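Local coordinates for YscQ-C, type III secretion protein (PDB 3UEP), which forms, as the C-terminal fragment made from an internal translation start, part of a complex with the longer yscQ product that is essential to type III secretion, at the interface of chains A and B. Residues are numbered along the deposited sequence; one frame, centred on the assembly and turned at random. Chains: chain A/B, YscQ-C, type III secretion protein.

Contact 1: the interface of chains A and B. Residues chain A 32-35; chain B 15-20.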
# COMPACT_ATOMS: atom_id res chain seq x y z
N LEU A 32 -4.05 -11.06 -7.09
CA LEU A 32 -5.22 -11.93 -6.98
C LEU A 32 -5.80 -12.15 -8.37
O LEU A 32 -5.91 -11.21 -9.16
CB LEU A 32 -6.30 -11.29 -6.09
CG LEU A 32 -5.94 -11.03 -4.62
CD1 LEU A 32 -7.09 -10.38 -3.89
CD2 LEU A 32 -5.56 -12.32 -3.95
N ASP A 33 -6.16 -13.39 -8.70
CA ASP A 33 -6.87 -13.58 -9.97
C ASP A 33 -8.30 -13.06 -9.90
O ASP A 33 -8.77 -12.65 -8.85
CB ASP A 33 -6.80 -15.04 -10.45
CG ASP A 33 -7.61 -16.00 -9.60
OD1 ASP A 33 -7.50 -17.22 -9.84
OD2 ASP A 33 -8.36 -15.56 -8.70
N TRP A 34 -8.99 -13.06 -11.03
CA TRP A 34 -10.34 -12.51 -11.09
C TRP A 34 -11.36 -13.34 -10.33
O TRP A 34 -12.25 -12.78 -9.69
CB TRP A 34 -10.81 -12.32 -12.54
CG TRP A 34 -12.21 -11.78 -12.61
CD1 TRP A 34 -13.35 -12.48 -12.86
CD2 TRP A 34 -12.62 -10.42 -12.37
NE1 TRP A 34 -14.44 -11.64 -12.81
CE2 TRP A 34 -14.02 -10.37 -12.50
CE3 TRP A 34 -11.93 -9.24 -12.05
CZ2 TRP A 34 -14.75 -9.19 -12.35
CZ3 TRP A 34 -12.66 -8.07 -11.89
CH2 TRP A 34 -14.05 -8.05 -12.04
N HIS A 35 -11.26 -14.66 -10.41
CA HIS A 35 -12.13 -15.53 -9.59
C HIS A 35 -12.10 -15.05 -8.14
O HIS A 35 -13.13 -14.92 -7.49
CB HIS A 35 -11.66 -16.98 -9.59
CG HIS A 35 -12.03 -17.76 -10.81
ND1 HIS A 35 -13.34 -17.97 -11.19
CD2 HIS A 35 -11.27 -18.42 -11.71
CE1 HIS A 35 -13.37 -18.72 -12.28
NE2 HIS A 35 -12.13 -19.00 -12.62
N ASP B 15 -9.23 -19.51 -19.90
CA ASP B 15 -10.20 -18.89 -19.02
C ASP B 15 -9.68 -17.54 -18.52
O ASP B 15 -8.78 -17.48 -17.67
CB ASP B 15 -10.49 -19.83 -17.85
CG ASP B 15 -11.44 -19.23 -16.84
OD1 ASP B 15 -12.12 -18.24 -17.18
OD2 ASP B 15 -11.50 -19.75 -15.71
N LEU B 16 -10.25 -16.46 -19.03
CA LEU B 16 -9.83 -15.13 -18.58
C LEU B 16 -10.09 -14.91 -17.08
O LEU B 16 -9.49 -14.01 -16.48
CB LEU B 16 -10.55 -14.05 -19.37
CG LEU B 16 -9.79 -13.49 -20.56
CD1 LEU B 16 -10.56 -12.32 -21.18
CD2 LEU B 16 -8.40 -13.07 -20.12
N ASN B 17 -10.98 -15.67 -16.46
CA ASN B 17 -11.14 -15.52 -15.01
C ASN B 17 -9.84 -15.87 -14.23
O ASN B 17 -9.70 -15.52 -13.06
CB ASN B 17 -12.34 -16.33 -14.49
CG ASN B 17 -13.67 -15.85 -15.07
OD1 ASN B 17 -14.02 -14.68 -14.96
ND2 ASN B 17 -14.42 -16.76 -15.71
N GLN B 18 -8.88 -16.53 -14.87
CA GLN B 18 -7.58 -16.76 -14.26
C GLN B 18 -6.65 -15.55 -14.32
O GLN B 18 -5.48 -15.64 -13.97
CB GLN B 18 -6.86 -17.90 -14.98
CG GLN B 18 -7.63 -19.19 -15.08
CD GLN B 18 -7.53 -20.01 -13.83
OE1 GLN B 18 -7.98 -19.59 -12.77
NE2 GLN B 18 -6.92 -21.18 -13.93
N LEU B 19 -7.15 -14.42 -14.81
CA LEU B 19 -6.25 -13.32 -15.14
C LEU B 19 -5.74 -12.67 -13.86
O LEU B 19 -6.52 -12.41 -12.95
CB LEU B 19 -6.95 -12.28 -16.04
CG LEU B 19 -6.05 -11.20 -16.63
CD1 LEU B 19 -5.31 -11.74 -17.84
CD2 LEU B 19 -6.86 -9.97 -16.99
N PRO B 20 -4.43 -12.41 -13.79
CA PRO B 20 -3.85 -11.84 -12.58
C PRO B 20 -4.04 -10.34 -12.50
O PRO B 20 -3.65 -9.62 -13.42
CB PRO B 20 -2.36 -12.18 -12.72
CG PRO B 20 -2.13 -12.23 -14.18
CD PRO B 20 -3.40 -12.77 -14.78

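Contact 2: the interface of chains A and B. Residues chain A 29-32, 37, 40, 46, 48; chain B 20-23, 25, 58, 65.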
# COMPACT_ATOMS: atom_id res chain seq x y z
N ARG A 29 0.76 -9.31 -0.57
CA ARG A 29 0.83 -9.75 -1.95
C ARG A 29 0.33 -8.68 -2.89
O ARG A 29 -0.30 -7.70 -2.47
CB ARG A 29 -0.14 -10.93 -2.20
CG ARG A 29 -1.62 -10.53 -2.05
CD ARG A 29 -2.46 -11.64 -1.49
NE ARG A 29 -2.47 -12.78 -2.40
CZ ARG A 29 -3.01 -13.96 -2.12
NH1 ARG A 29 -3.58 -14.17 -0.94
NH2 ARG A 29 -2.96 -14.93 -3.03
N GLN A 30 0.59 -8.88 -4.17
CA GLN A 30 0.18 -7.90 -5.15
C GLN A 30 -0.61 -8.57 -6.26
O GLN A 30 -0.94 -7.92 -7.25
CB GLN A 30 1.40 -7.14 -5.69
CG GLN A 30 2.28 -6.47 -4.59
CD GLN A 30 3.45 -5.67 -5.18
OE1 GLN A 30 3.26 -4.55 -5.67
NE2 GLN A 30 4.65 -6.25 -5.13
N ILE A 31 -0.92 -9.87 -6.10
CA ILE A 31 -1.66 -10.59 -7.15
C ILE A 31 -2.85 -11.42 -6.65
O ILE A 31 -2.67 -12.37 -5.89
CB ILE A 31 -0.75 -11.52 -8.00
CG1 ILE A 31 0.37 -10.73 -8.68
CG2 ILE A 31 -1.58 -12.19 -9.08
CD1 ILE A 31 -0.11 -9.83 -9.82
N LEU A 32 -4.05 -11.06 -7.09
CA LEU A 32 -5.22 -11.93 -6.98
C LEU A 32 -5.80 -12.15 -8.37
O LEU A 32 -5.91 -11.21 -9.16
CB LEU A 32 -6.30 -11.29 -6.09
CG LEU A 32 -5.94 -11.03 -4.62
CD1 LEU A 32 -7.09 -10.38 -3.89
CD2 LEU A 32 -5.56 -12.32 -3.95
N LEU A 37 -11.08 -12.02 -6.87
CA LEU A 37 -11.64 -10.67 -6.67
C LEU A 37 -13.14 -10.65 -6.76
O LEU A 37 -13.81 -9.96 -5.98
CB LEU A 37 -11.10 -9.67 -7.70
CG LEU A 37 -9.73 -9.00 -7.61
CD1 LEU A 37 -9.61 -8.01 -8.74
CD2 LEU A 37 -9.56 -8.28 -6.30
N LEU A 40 -14.96 -11.85 -3.66
CA LEU A 40 -14.83 -11.06 -2.44
C LEU A 40 -16.17 -10.48 -1.99
O LEU A 40 -16.97 -10.04 -2.81
CB LEU A 40 -13.80 -9.95 -2.61
CG LEU A 40 -12.35 -10.43 -2.75
CD1 LEU A 40 -11.43 -9.22 -2.81
CD2 LEU A 40 -11.98 -11.34 -1.58
N ILE A 46 -8.40 -12.54 3.59
CA ILE A 46 -7.33 -12.66 2.63
C ILE A 46 -6.04 -12.80 3.40
O ILE A 46 -5.73 -12.00 4.28
CB ILE A 46 -7.19 -11.43 1.73
CG1 ILE A 46 -8.47 -11.21 0.94
CG2 ILE A 46 -6.02 -11.60 0.76
CD1 ILE A 46 -8.41 -9.91 0.06
N LEU A 48 -2.28 -12.24 3.37
CA LEU A 48 -1.43 -11.28 2.67
C LEU A 48 -0.07 -11.87 2.28
O LEU A 48 0.77 -11.17 1.72
CB LEU A 48 -1.22 -10.02 3.52
CG LEU A 48 -2.44 -9.14 3.79
CD1 LEU A 48 -2.03 -7.85 4.45
CD2 LEU A 48 -3.16 -8.82 2.50
N PRO B 20 -4.43 -12.41 -13.79
CA PRO B 20 -3.85 -11.84 -12.58
C PRO B 20 -4.04 -10.34 -12.50
O PRO B 20 -3.65 -9.62 -13.42
CB PRO B 20 -2.36 -12.18 -12.72
CG PRO B 20 -2.13 -12.23 -14.18
CD PRO B 20 -3.40 -12.77 -14.78
N VAL B 21 -4.64 -9.88 -11.40
CA VAL B 21 -4.85 -8.49 -11.10
C VAL B 21 -3.89 -8.02 -9.99
O VAL B 21 -3.78 -8.66 -8.94
CB VAL B 21 -6.29 -8.28 -10.63
CG1 VAL B 21 -6.56 -6.82 -10.25
CG2 VAL B 21 -7.26 -8.76 -11.70
N GLN B 22 -3.20 -6.90 -10.23
CA GLN B 22 -2.35 -6.29 -9.22
C GLN B 22 -3.20 -5.61 -8.14
O GLN B 22 -3.93 -4.66 -8.43
CB GLN B 22 -1.41 -5.27 -9.87
N VAL B 23 -3.13 -6.13 -6.91
CA VAL B 23 -3.90 -5.58 -5.80
C VAL B 23 -3.04 -5.17 -4.58
O VAL B 23 -2.33 -6.01 -4.01
CB VAL B 23 -4.94 -6.58 -5.29
CG1 VAL B 23 -5.90 -7.00 -6.43
CG2 VAL B 23 -4.24 -7.79 -4.69
N PHE B 25 -2.60 -3.55 -0.58
CA PHE B 25 -3.25 -3.28 0.69
C PHE B 25 -2.56 -2.15 1.39
O PHE B 25 -1.49 -2.32 1.96
CB PHE B 25 -3.26 -4.53 1.57
CG PHE B 25 -3.93 -5.69 0.91
CD1 PHE B 25 -5.30 -5.90 1.05
CD2 PHE B 25 -3.21 -6.53 0.07
CE1 PHE B 25 -5.91 -6.96 0.42
CE2 PHE B 25 -3.83 -7.58 -0.56
CZ PHE B 25 -5.19 -7.80 -0.38
N LEU B 58 -8.07 -1.56 0.02
CA LEU B 58 -7.74 -2.48 -1.06
C LEU B 58 -7.70 -1.73 -2.36
O LEU B 58 -8.69 -1.12 -2.75
CB LEU B 58 -8.81 -3.54 -1.20
CG LEU B 58 -8.71 -4.79 -0.35
CD1 LEU B 58 -9.10 -4.48 1.11
CD2 LEU B 58 -9.59 -5.87 -0.97
N LEU B 65 -10.85 -0.37 -4.21
CA LEU B 65 -11.77 -1.51 -4.38
C LEU B 65 -12.66 -1.74 -3.15
O LEU B 65 -13.79 -2.23 -3.25
CB LEU B 65 -10.96 -2.78 -4.59
CG LEU B 65 -11.38 -3.73 -5.70
CD1 LEU B 65 -11.05 -3.12 -7.05
CD2 LEU B 65 -10.66 -5.04 -5.53

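Contact 1: the interface of chains A and B
This is the polar outer end of a two-fold symmetric homodimer interface, in which the start of helix 34-39 of chain A docks on the N-terminal 3-10 turn of chain B. It ties the N-terminal segment of one subunit to the other. Dimers with exchanged segments are typical of the FliN family C-terminal domain, so the pairing is probably the biological one. A:His35 carries most of the polar contact. The backbone A:His35 N donates to the carbonyl O of B:Asn17 at 3.2 Å, in the carbonyl plane and on a lone pair. Its CG lies anti to its own carbonyl carbon (chi1 -80°), which sends the ring out over B:Asn17. There the imidazole A:His35 NE2 donates to the carboxylate OD2 of B:Asp15, also at 3.2 Å. The two side chains meet tip to tip, their planes 70° apart, and OD2 uses its syn lone pair. The acidic partner may favour a charged imidazole. The other carboxylate oxygen, B:Asp15 OD1, accepts from the backbone N of B:Asn17 at 2.9 Å, from above the carboxylate plane. This bond probably helps hold the carboxylate in place. B:Asn17 CB sits over one face of the A:His35 ring, 3.4 Å from its centroid and shifted toward the rim. At the ring edge, in plane, B:Gln18 OE1 lies 3.6 Å from A:His35 CD2. The side chains of B:Asn17 and A:Trp34 cross obliquely, with amide and ring planes 21° apart. The backbone N of A:Trp34 makes a weak bond to B:Leu19 O. The site lies where strand 31-33 of chain A runs into helix 34-39, facing turn 16-18 of chain B just ahead of strand 20-33, and A:Asp33 at the strand end pairs antiparallel with B:Pro20.

Contact 2: the interface of chains A and B
Strand pairing and a hydrophobic core between the two subunits make up this part of the homodimer interface. The short strand 31-33 of chain A runs antiparallel to the long strand 20-33 of chain B, so a sheet continues from one chain into the other. Backbone hydrogen bonds join them. A:Leu32 and B:Val21 bond in both directions: A:Leu32 N gives to B:Val21 O at 3.0 Å, in the carbonyl plane, and B:Val21 N gives to A:Leu32 O at 2.9 Å. B:Val23 N then donates at 2.8 Å to O of A:Gln30, the loop residue just before the strand, from well above the carbonyl plane.

The apolar side chains interdigitate on one side of this pairing. A:Leu37, with CG anti to its carbonyl carbon (chi1 -80°), spreads its two methyls over chain B. A:Leu37 CD1 lies 3.6 Å from B:Val21 CG1, the branch anti to the valine N. A:Leu37 crosses B:Leu65 at about a right angle, CD2 to CD2, and meets B:Val23 tip to tip. The other valine branch, B:Val23 CG2, packs 3.7 Å from A:Leu32 CG. A:Ile31 and B:Pro20 lie side by side and point the same way, CG2 of the isoleucine against CB of the proline.

The aromatic contact closes the other end of the patch. B:Phe25 has its CG anti to the carbonyl carbon (chi1 -57°) and its ring turned by a chi2 of -90°. A:Ile46 crosses B:Phe25 obliquely, with CD1 near CZ, and A:Arg29 CG lies beside CE2. A:Leu48 meets the phenylalanine tip to tip, setting its CD2 methyl over the centre of the B:Phe25 ring, 3.4 Å from the centroid.

Contact 1 and contact 2 are neighbours, with the centres of their C-alpha atoms about 11 Å apart. They share A:Leu32 and B:Pro20, where strand 31-33 of chain A meets the start of strand 20-33 of chain B. Helix 34-39 also serves both: its first turn faces contact 1, and A:Leu37 faces contact 2. A polar outer end thus runs on into an apolar core along the same pair of segments. The two-fold symmetry repeats both contacts with the chains exchanged. The subunits are therefore held at two such places, which suggests an intertwined dimer folded as one unit.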